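PDB 3LV4: glycoside hydrolase YxiA from Bacillus licheniformis, which probably hydrolyses alpha-1,5 linkages in L-arabinan, as a calcium-binding family 43 glycoside hydrolase of the arabinan endo-1,5-alpha-L-arabinosidase type. Local coordinates for residues Ala341-Glu346 with Val412-Trp417; Phe278-Lys283 with Glu358-Gly363. All blocks are in the same frame, centred on the assembly; numbering follows the deposited sequence.

Interaction 1: Ala341-Glu346 with Val412-Trp417; sequences AGEKLE and VFLRQW
Glu343 carries CG in the crowded position between its backbone N and carbonyl carbon (chi1 78°) and bends again at chi2, so the carboxylate doubles back along its own loop while CB and CG face the strand 412-417. In Arg415 CG lies beside the backbone N (chi1 -66°) and the chain is extended to NE; Glu346 likewise sets CG beside its N and runs out extended, the two crossing at about a right angle. There the NH1 of Arg415 forms a salt bridge with OE1 of Glu346 at 2.8 Å. The nitrogen comes in from above the carboxylate, and the carboxylate and guanidinium planes stand 85° apart, so this is a single-contact ion pair. Because NH2 of Arg415 has a second salt bridge with Asp352, an alanine in place of Arg415 would lose both ion pairs and would probably loosen Glu346 and Asp352 from the strand.

Glu343 braces its own loop: OE1 takes the N-H of Ala341 on its syn lone pair, 2.9 Å away, while OE2 accepts a weak bond from NE2 of Gln416, whose OE1 is held more firmly by the backbone N of His338. CD2 of Leu345 reaches across to CG1 of Val412 at 3.6 Å, and CD1 of Leu414 meets the carbonyl O of Lys344 at 3.5 Å. No backbone bond joins the segments directly; waters fill the gap instead, one sitting 2.6 Å from the O of Lys344 and 2.9 Å from the O of Arg415, another linking the N of Glu346 to the O of Phe413. An irregular loop laid over a strand of the C-terminal lipocalin-like domain, coupled to it by water, salt bridge and leucine contacts, is what these residues make.

Interaction 2: Phe278-Lys283 with Glu358-Gly363; sequences FSFNNK and ELVRHG. With CA (calcium ion), chain D.
Metal coordination ties the two segments at one end. OD1 of Asn281 binds the calcium ion at 2.4 Å and OE2 of Glu358 binds the same ion at 2.5 Å, the two side chains crossing at about a right angle. Three waters and Glu375 complete the calcium's coordination. The two ligand oxygens, OD1 of Asn281 and OE2 of Glu358, are 3.1 Å apart, a closeness the cation would be expected to offset. OE1 of Glu358 stays off the metal; it takes a hydrogen bond from a calcium-bound water at 2.8 Å and another from Ser373, so a first-shell water and the second-shell Ser373 OG together would fix the turn of the carboxylate. Asn281 reaches the ion from a type I' beta turn, closed by the N-H of Lys283 bonding to the O of Phe280.

Apolar contact takes over along the strands, which run antiparallel at 174° but with axes 7.9 Å apart and no clear hydrogen bond between them; each pairs instead with strand 371-378, so side chains carry the contact. Val360 is the wedge: CG2 sits over one face of the Phe280 ring in a CH-pi contact, 4.0 Å from its centroid, while CG1 meets CB of Phe278 at 3.8 Å. At the edge of the same Phe280 ring lies CB of Glu358.

Among the aromatics, Phe278 brings CD2 to the edge of the His362 imidazole, and Trp439 meets both rings edge-to-face. A calcium site at one end and apolar and aromatic packing along the strands join the family 43 region to the lipocalin-like domain.

In the fold
Interaction 1 lies within the lipocalin-like domain, while interaction 2 joins it, through strand 355-363, to the family 43 region. Their centres are 18 Å apart and their nearest atoms about 7 Å, so they do not touch. Along the sequence they interlock: the loop 341-346 lies between the two segments of interaction 2, and Glu358 falls between those of interaction 1. The side chain of Gln416 is about 12 Å from that of Glu358, so interaction 1 lies well away from the calcium site and takes no part in it. The predicted catalytic residues Asp15, Asp148 and Glu201 belong to neither contact.

Interaction 1: Ala341-Glu346 with Val412-Trp417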
ATOM      1  N   ALA A 341       5.484 -16.541  -4.518  1.00 12.11           N
ATOM      2  CA  ALA A 341       6.009 -17.866  -4.210  1.00 14.27           C
ATOM      3  C   ALA A 341       7.320 -18.136  -4.945  1.00 14.81           C
ATOM      4  O   ALA A 341       7.694 -19.292  -5.163  1.00 16.39           O
ATOM      5  CB  ALA A 341       4.983 -18.931  -4.549  1.00 15.00           C
ATOM      6  N   GLY A 342       8.016 -17.072  -5.328  1.00 14.62           N
ATOM      7  CA  GLY A 342       9.296 -17.213  -6.000  1.00 14.62           C
ATOM      8  C   GLY A 342       9.209 -17.181  -7.517  1.00 16.26           C
ATOM      9  O   GLY A 342      10.218 -17.347  -8.207  1.00 18.59           O
ATOM     10  N   GLU A 343       8.007 -16.973  -8.041  1.00 14.80           N
ATOM     11  CA  GLU A 343       7.789 -17.016  -9.486  1.00 15.26           C
ATOM     12  C   GLU A 343       8.411 -15.809 -10.177  1.00 15.36           C
ATOM     13  O   GLU A 343       8.620 -14.762  -9.564  1.00 16.32           O
ATOM     14  CB  GLU A 343       6.287 -17.089  -9.810  1.00 15.73           C
ATOM     15  CG  GLU A 343       5.540 -15.755  -9.706  1.00 14.18           C
ATOM     16  CD  GLU A 343       5.196 -15.356  -8.280  1.00 13.73           C
ATOM     17  OE1 GLU A 343       5.378 -16.178  -7.355  1.00 14.03           O
ATOM     18  OE2 GLU A 343       4.740 -14.207  -8.087  1.00 13.44           O
ATOM     19  N   LYS A 344       8.712 -15.956 -11.459  1.00 16.47           N
ATOM     20  CA  LYS A 344       9.246 -14.838 -12.222  1.00 20.58           C
ATOM     21  C   LYS A 344       8.583 -14.764 -13.585  1.00 20.01           C
ATOM     22  O   LYS A 344       8.003 -15.743 -14.056  1.00 19.58           O
ATOM     23  CB  LYS A 344      10.762 -14.958 -12.378  1.00 26.25           C
ATOM     24  CG  LYS A 344      11.206 -16.150 -13.188  1.00 32.00           C
ATOM     25  CD  LYS A 344      12.723 -16.238 -13.204  1.00 38.82           C
ATOM     26  CE  LYS A 344      13.202 -17.393 -14.064  1.00 44.42           C
ATOM     27  NZ  LYS A 344      14.696 -17.476 -14.108  1.00 47.41           N
ATOM     28  N   LEU A 345       8.661 -13.589 -14.201  1.00 19.36           N
ATOM     29  CA  LEU A 345       8.115 -13.384 -15.533  1.00 18.04           C
ATOM     30  C   LEU A 345       8.828 -14.278 -16.531  1.00 19.38           C
ATOM     31  O   LEU A 345      10.037 -14.492 -16.432  1.00 19.82           O
ATOM     32  CB  LEU A 345       8.242 -11.919 -15.949  1.00 18.90           C
ATOM     33  CG  LEU A 345       7.211 -10.986 -15.310  1.00 19.77           C
ATOM     34  CD1 LEU A 345       7.586  -9.536 -15.543  1.00 22.69           C
ATOM     35  CD2 LEU A 345       5.826 -11.286 -15.863  1.00 18.70           C
ATOM     36  N   GLU A 346       8.062 -14.796 -17.482  1.00 20.78           N
ATOM     37  CA  GLU A 346       8.566 -15.688 -18.514  1.00 21.36           C
ATOM     38  C   GLU A 346       7.912 -15.359 -19.847  1.00 19.45           C
ATOM     39  O   GLU A 346       6.914 -14.637 -19.905  1.00 19.10           O
ATOM     40  CB  GLU A 346       8.213 -17.132 -18.175  1.00 25.90           C
ATOM     41  CG  GLU A 346       8.632 -17.613 -16.804  1.00 30.26           C
ATOM     42  CD  GLU A 346       7.954 -18.926 -16.448  1.00 35.52           C
ATOM     43  OE1 GLU A 346       6.703 -18.962 -16.411  1.00 35.43           O
ATOM     44  OE2 GLU A 346       8.666 -19.922 -16.219  1.00 38.42           O
ATOM     45  N   VAL A 412      -0.475  -8.039 -17.749  1.00  8.87           N
ATOM     46  CA  VAL A 412       0.653  -8.952 -17.845  1.00 11.35           C
ATOM     47  C   VAL A 412       0.226 -10.359 -17.431  1.00 10.67           C
ATOM     48  O   VAL A 412      -0.547 -10.517 -16.474  1.00  9.57           O
ATOM     49  CB  VAL A 412       1.824  -8.469 -16.944  1.00 10.47           C
ATOM     50  CG1 VAL A 412       3.043  -9.360 -17.135  1.00 13.78           C
ATOM     51  CG2 VAL A 412       2.191  -7.019 -17.271  1.00 10.69           C
ATOM     52  N   PHE A 413       0.704 -11.368 -18.168  1.00 10.84           N
ATOM     53  CA  PHE A 413       0.522 -12.786 -17.822  1.00 10.87           C
ATOM     54  C   PHE A 413       1.651 -13.259 -16.901  1.00 10.22           C
ATOM     55  O   PHE A 413       2.811 -12.874 -17.077  1.00 12.62           O
ATOM     56  CB  PHE A 413       0.586 -13.670 -19.080  1.00 10.95           C
ATOM     57  CG  PHE A 413      -0.645 -13.637 -19.960  1.00 12.55           C
ATOM     58  CD1 PHE A 413      -1.822 -14.257 -19.568  1.00 12.42           C
ATOM     59  CD2 PHE A 413      -0.592 -13.053 -21.223  1.00 13.42           C
ATOM     60  CE1 PHE A 413      -2.942 -14.259 -20.398  1.00 12.10           C
ATOM     61  CE2 PHE A 413      -1.705 -13.050 -22.063  1.00 13.53           C
ATOM     62  CZ  PHE A 413      -2.880 -13.654 -21.653  1.00 10.63           C
ATOM     63  N   LEU A 414       1.328 -14.129 -15.949  1.00  9.45           N
ATOM     64  CA  LEU A 414       2.330 -14.650 -15.026  1.00 10.22           C
ATOM     65  C   LEU A 414       1.914 -16.020 -14.511  1.00 11.00           C
ATOM     66  O   LEU A 414       0.800 -16.182 -14.011  1.00 10.82           O
ATOM     67  CB  LEU A 414       2.492 -13.699 -13.839  1.00 11.31           C
ATOM     68  CG  LEU A 414       3.536 -14.099 -12.792  1.00 11.50           C
ATOM     69  CD1 LEU A 414       4.960 -14.097 -13.411  1.00 12.23           C
ATOM     70  CD2 LEU A 414       3.458 -13.196 -11.556  1.00 12.29           C
ATOM     71  N   ARG A 415       2.797 -17.010 -14.627  1.00 11.41           N
ATOM     72  CA  ARG A 415       2.534 -18.302 -13.998  1.00 12.28           C
ATOM     73  C   ARG A 415       2.771 -18.193 -12.499  1.00 12.07           C
ATOM     74  O   ARG A 415       3.799 -17.685 -12.060  1.00 12.87           O
ATOM     75  CB  ARG A 415       3.433 -19.395 -14.577  1.00 17.14           C
ATOM     76  CG  ARG A 415       3.173 -19.723 -16.023  1.00 22.64           C
ATOM     77  CD  ARG A 415       4.030 -20.917 -16.452  1.00 29.76           C
ATOM     78  NE  ARG A 415       3.838 -21.271 -17.857  1.00 36.00           N
ATOM     79  CZ  ARG A 415       4.388 -20.616 -18.877  1.00 40.61           C
ATOM     80  NH1 ARG A 415       5.152 -19.553 -18.652  1.00 41.29           N
ATOM     81  NH2 ARG A 415       4.162 -21.013 -20.125  1.00 41.48           N
ATOM     82  N   GLN A 416       1.821 -18.692 -11.717  1.00 11.52           N
ATOM     83  CA  GLN A 416       1.865 -18.547 -10.275  1.00 11.84           C
ATOM     84  C   GLN A 416       1.477 -19.826  -9.566  1.00 13.93           C
ATOM     85  O   GLN A 416       0.893 -20.728 -10.164  1.00 15.24           O
ATOM     86  CB  GLN A 416       0.892 -17.461  -9.834  1.00 11.82           C
ATOM     87  CG  GLN A 416       1.269 -16.074 -10.271  1.00 10.86           C
ATOM     88  CD  GLN A 416       0.687 -15.043  -9.336  1.00 11.51           C
ATOM     89  OE1 GLN A 416      -0.486 -14.691  -9.431  1.00 11.61           O
ATOM     90  NE2 GLN A 416       1.500 -14.573  -8.404  1.00 11.49           N
ATOM     91  N   TRP A 417       1.795 -19.879  -8.278  1.00 13.51           N
ATOM     92  CA  TRP A 417       1.312 -20.920  -7.395  1.00 15.22           C
ATOM     93  C   TRP A 417      -0.041 -20.520  -6.805  1.00 18.75           C
ATOM     94  O   TRP A 417      -0.186 -19.438  -6.236  1.00 20.80           O
ATOM     95  CB  TRP A 417       2.323 -21.117  -6.266  1.00 18.23           C
ATOM     96  CG  TRP A 417       1.939 -22.128  -5.245  1.00 23.32           C
ATOM     97  CD1 TRP A 417       1.495 -21.891  -3.973  1.00 25.15           C
ATOM     98  CD2 TRP A 417       1.982 -23.550  -5.397  1.00 25.55           C
ATOM     99  NE1 TRP A 417       1.257 -23.083  -3.325  1.00 26.67           N
ATOM    100  CE2 TRP A 417       1.548 -24.114  -4.179  1.00 25.77           C
ATOM    101  CE3 TRP A 417       2.342 -24.400  -6.447  1.00 24.26           C
ATOM    102  CZ2 TRP A 417       1.468 -25.486  -3.982  1.00 26.73           C
ATOM    103  CZ3 TRP A 417       2.260 -25.759  -6.249  1.00 26.14           C
ATOM    104  CH2 TRP A 417       1.825 -26.290  -5.028  1.00 28.59           C
TER
HETATM  105  O   HOH W   1       2.773 -17.378  -6.917  1.00 15.05           O
HETATM  106  O   HOH W   2       5.329 -16.764 -15.922  1.00 21.02           O
HETATM  107  O   HOH W   3       6.314 -17.710 -13.598  1.00 39.41           O
HETATM  108  O   HOH W   4       5.125 -14.500 -17.499  1.00 17.23           O

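Interaction 2: Phe278-Lys283 with Glu358-Gly363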
ATOM      1  N   PHE A 278     -12.171  -9.884  -2.568  1.00  8.14           N
ATOM      2  CA  PHE A 278     -12.420 -10.869  -3.616  1.00  8.76           C
ATOM      3  C   PHE A 278     -12.259 -12.282  -3.092  1.00  8.59           C
ATOM      4  O   PHE A 278     -11.650 -12.507  -2.046  1.00  8.68           O
ATOM      5  CB  PHE A 278     -11.421 -10.688  -4.754  1.00  7.49           C
ATOM      6  CG  PHE A 278     -10.032 -11.115  -4.390  1.00  8.76           C
ATOM      7  CD1 PHE A 278      -9.625 -12.423  -4.593  1.00  8.36           C
ATOM      8  CD2 PHE A 278      -9.141 -10.219  -3.806  1.00  9.53           C
ATOM      9  CE1 PHE A 278      -8.347 -12.830  -4.228  1.00  8.57           C
ATOM     10  CE2 PHE A 278      -7.856 -10.622  -3.447  1.00  8.82           C
ATOM     11  CZ  PHE A 278      -7.465 -11.926  -3.656  1.00  9.94           C
ATOM     12  N   SER A 279     -12.783 -13.237  -3.850  1.00  8.62           N
ATOM     13  CA  SER A 279     -12.587 -14.644  -3.549  1.00  9.60           C
ATOM     14  C   SER A 279     -12.634 -15.425  -4.854  1.00 10.54           C
ATOM     15  O   SER A 279     -13.635 -15.385  -5.574  1.00 11.09           O
ATOM     16  CB  SER A 279     -13.658 -15.142  -2.582  1.00 10.11           C
ATOM     17  OG  SER A 279     -13.389 -16.478  -2.197  1.00 13.74           O
ATOM     18  N   PHE A 280     -11.536 -16.094  -5.185  1.00  9.01           N
ATOM     19  CA  PHE A 280     -11.509 -16.964  -6.352  1.00  8.06           C
ATOM     20  C   PHE A 280     -12.237 -18.257  -6.016  1.00 10.13           C
ATOM     21  O   PHE A 280     -11.834 -18.989  -5.109  1.00 10.81           O
ATOM     22  CB  PHE A 280     -10.075 -17.304  -6.747  1.00  8.89           C
ATOM     23  CG  PHE A 280      -9.372 -16.218  -7.522  1.00  8.64           C
ATOM     24  CD1 PHE A 280      -9.727 -15.946  -8.839  1.00  8.93           C
ATOM     25  CD2 PHE A 280      -8.322 -15.502  -6.952  1.00  8.95           C
ATOM     26  CE1 PHE A 280      -9.071 -14.963  -9.568  1.00 10.17           C
ATOM     27  CE2 PHE A 280      -7.655 -14.509  -7.680  1.00  9.83           C
ATOM     28  CZ  PHE A 280      -8.031 -14.247  -8.996  1.00 11.08           C
ATOM     29  N   ASN A 281     -13.308 -18.542  -6.746  1.00 10.26           N
ATOM     30  CA  ASN A 281     -14.065 -19.771  -6.517  1.00 13.64           C
ATOM     31  C   ASN A 281     -14.587 -19.906  -5.098  1.00 12.16           C
ATOM     32  O   ASN A 281     -14.768 -21.020  -4.597  1.00 14.54           O
ATOM     33  CB  ASN A 281     -13.218 -20.984  -6.868  1.00 16.91           C
ATOM     34  CG  ASN A 281     -13.517 -21.488  -8.234  1.00 22.45           C
ATOM     35  OD1 ASN A 281     -14.680 -21.545  -8.624  1.00 20.67           O
ATOM     36  ND2 ASN A 281     -12.482 -21.841  -8.987  1.00 24.79           N
ATOM     37  N   ASN A 282     -14.826 -18.765  -4.458  1.00 12.88           N
ATOM     38  CA  ASN A 282     -15.299 -18.743  -3.078  1.00 11.83           C
ATOM     39  C   ASN A 282     -14.379 -19.499  -2.128  1.00 12.65           C
ATOM     40  O   ASN A 282     -14.807 -19.937  -1.062  1.00 12.83           O
ATOM     41  CB  ASN A 282     -16.728 -19.284  -2.971  1.00 11.47           C
ATOM     42  CG  ASN A 282     -17.365 -18.990  -1.621  1.00 11.74           C
ATOM     43  OD1 ASN A 282     -17.258 -17.873  -1.108  1.00 13.59           O
ATOM     44  ND2 ASN A 282     -18.024 -19.993  -1.035  1.00 11.32           N
ATOM     45  N   LYS A 283     -13.115 -19.653  -2.514  1.00 13.26           N
ATOM     46  CA  LYS A 283     -12.147 -20.318  -1.649  1.00 13.38           C
ATOM     47  C   LYS A 283     -11.171 -19.286  -1.107  1.00 15.03           C
ATOM     48  O   LYS A 283     -10.461 -18.613  -1.860  1.00 13.89           O
ATOM     49  CB  LYS A 283     -11.411 -21.432  -2.385  1.00 19.71           C
ATOM     50  CG  LYS A 283     -12.356 -22.557  -2.800  1.00 27.54           C
ATOM     51  CD  LYS A 283     -11.694 -23.567  -3.732  1.00 32.55           C
ATOM     52  CE  LYS A 283     -12.690 -24.657  -4.108  1.00 37.18           C
ATOM     53  NZ  LYS A 283     -12.081 -25.702  -4.978  1.00 41.12           N
ATOM     54  N   GLU A 358     -10.957 -18.076 -13.880  1.00  8.96           N
ATOM     55  CA  GLU A 358     -11.763 -17.340 -12.921  1.00  8.88           C
ATOM     56  C   GLU A 358     -11.397 -15.873 -13.085  1.00 10.23           C
ATOM     57  O   GLU A 358     -10.221 -15.517 -13.049  1.00 10.77           O
ATOM     58  CB  GLU A 358     -11.442 -17.782 -11.494  1.00  7.75           C
ATOM     59  CG  GLU A 358     -11.838 -19.199 -11.205  1.00 10.26           C
ATOM     60  CD  GLU A 358     -13.332 -19.390 -11.195  1.00 12.60           C
ATOM     61  OE1 GLU A 358     -14.081 -18.401 -10.992  1.00 11.50           O
ATOM     62  OE2 GLU A 358     -13.758 -20.544 -11.381  1.00 13.68           O
ATOM     63  N   LEU A 359     -12.403 -15.024 -13.265  1.00  9.47           N
ATOM     64  CA  LEU A 359     -12.193 -13.591 -13.456  1.00 10.31           C
ATOM     65  C   LEU A 359     -12.690 -12.816 -12.256  1.00  8.86           C
ATOM     66  O   LEU A 359     -13.838 -12.990 -11.836  1.00  8.96           O
ATOM     67  CB  LEU A 359     -12.961 -13.104 -14.685  1.00 10.09           C
ATOM     68  CG  LEU A 359     -12.932 -11.597 -14.973  1.00 10.30           C
ATOM     69  CD1 LEU A 359     -11.549 -11.132 -15.424  1.00 11.22           C
ATOM     70  CD2 LEU A 359     -13.976 -11.225 -16.023  1.00  8.38           C
ATOM     71  N   VAL A 360     -11.836 -11.949 -11.716  1.00  8.33           N
ATOM     72  CA  VAL A 360     -12.263 -11.003 -10.688  1.00  7.25           C
ATOM     73  C   VAL A 360     -12.212  -9.606 -11.280  1.00  8.27           C
ATOM     74  O   VAL A 360     -11.198  -9.204 -11.844  1.00  9.49           O
ATOM     75  CB  VAL A 360     -11.359 -11.032  -9.429  1.00  8.83           C
ATOM     76  CG1 VAL A 360     -11.754  -9.907  -8.475  1.00  7.91           C
ATOM     77  CG2 VAL A 360     -11.457 -12.385  -8.732  1.00  9.93           C
ATOM     78  N   ARG A 361     -13.322  -8.884 -11.180  1.00  8.41           N
ATOM     79  CA  ARG A 361     -13.383  -7.496 -11.613  1.00  8.47           C
ATOM     80  C   ARG A 361     -13.479  -6.631 -10.365  1.00  9.03           C
ATOM     81  O   ARG A 361     -14.527  -6.574  -9.708  1.00  9.39           O
ATOM     82  CB  ARG A 361     -14.580  -7.276 -12.542  1.00  8.70           C
ATOM     83  CG  ARG A 361     -14.357  -7.814 -13.963  1.00  9.69           C
ATOM     84  CD  ARG A 361     -15.637  -7.760 -14.789  1.00 13.75           C
ATOM     85  NE  ARG A 361     -16.473  -8.905 -14.465  1.00 18.41           N
ATOM     86  CZ  ARG A 361     -17.724  -9.080 -14.877  1.00 22.46           C
ATOM     87  NH1 ARG A 361     -18.320  -8.166 -15.636  1.00 20.24           N
ATOM     88  NH2 ARG A 361     -18.382 -10.175 -14.512  1.00 23.60           N
ATOM     89  N   HIS A 362     -12.373  -5.980 -10.018  1.00  7.02           N
ATOM     90  CA  HIS A 362     -12.304  -5.229  -8.758  1.00  8.11           C
ATOM     91  C   HIS A 362     -13.111  -3.935  -8.779  1.00  9.60           C
ATOM     92  O   HIS A 362     -13.479  -3.417  -7.727  1.00 11.40           O
ATOM     93  CB  HIS A 362     -10.850  -4.950  -8.372  1.00  7.39           C
ATOM     94  CG  HIS A 362     -10.058  -6.185  -8.063  1.00  9.17           C
ATOM     95  ND1 HIS A 362     -10.111  -6.824  -6.839  1.00  9.12           N
ATOM     96  CD2 HIS A 362      -9.186  -6.893  -8.820  1.00 10.19           C
ATOM     97  CE1 HIS A 362      -9.298  -7.865  -6.855  1.00  9.15           C
ATOM     98  NE2 HIS A 362      -8.731  -7.935  -8.049  1.00  9.66           N
ATOM     99  N   GLY A 363     -13.385  -3.414  -9.974  1.00  9.86           N
ATOM    100  CA  GLY A 363     -14.175  -2.199 -10.100  1.00  8.36           C
ATOM    101  C   GLY A 363     -13.447  -0.955  -9.620  1.00 10.34           C
ATOM    102  O   GLY A 363     -12.229  -0.962  -9.431  1.00 12.24           O
TER
HETATM  103 CA    CA D 504     -15.713 -21.862 -10.730  1.00 17.73          CA
HETATM  104  O   HOH W   5     -14.124 -24.025 -10.775  1.00 31.36           O
HETATM  105  O   HOH W   6     -16.566 -19.530 -10.415  1.00 13.92           O
HETATM  106  O   HOH W   7     -18.470 -22.143 -10.262  1.00 40.55           O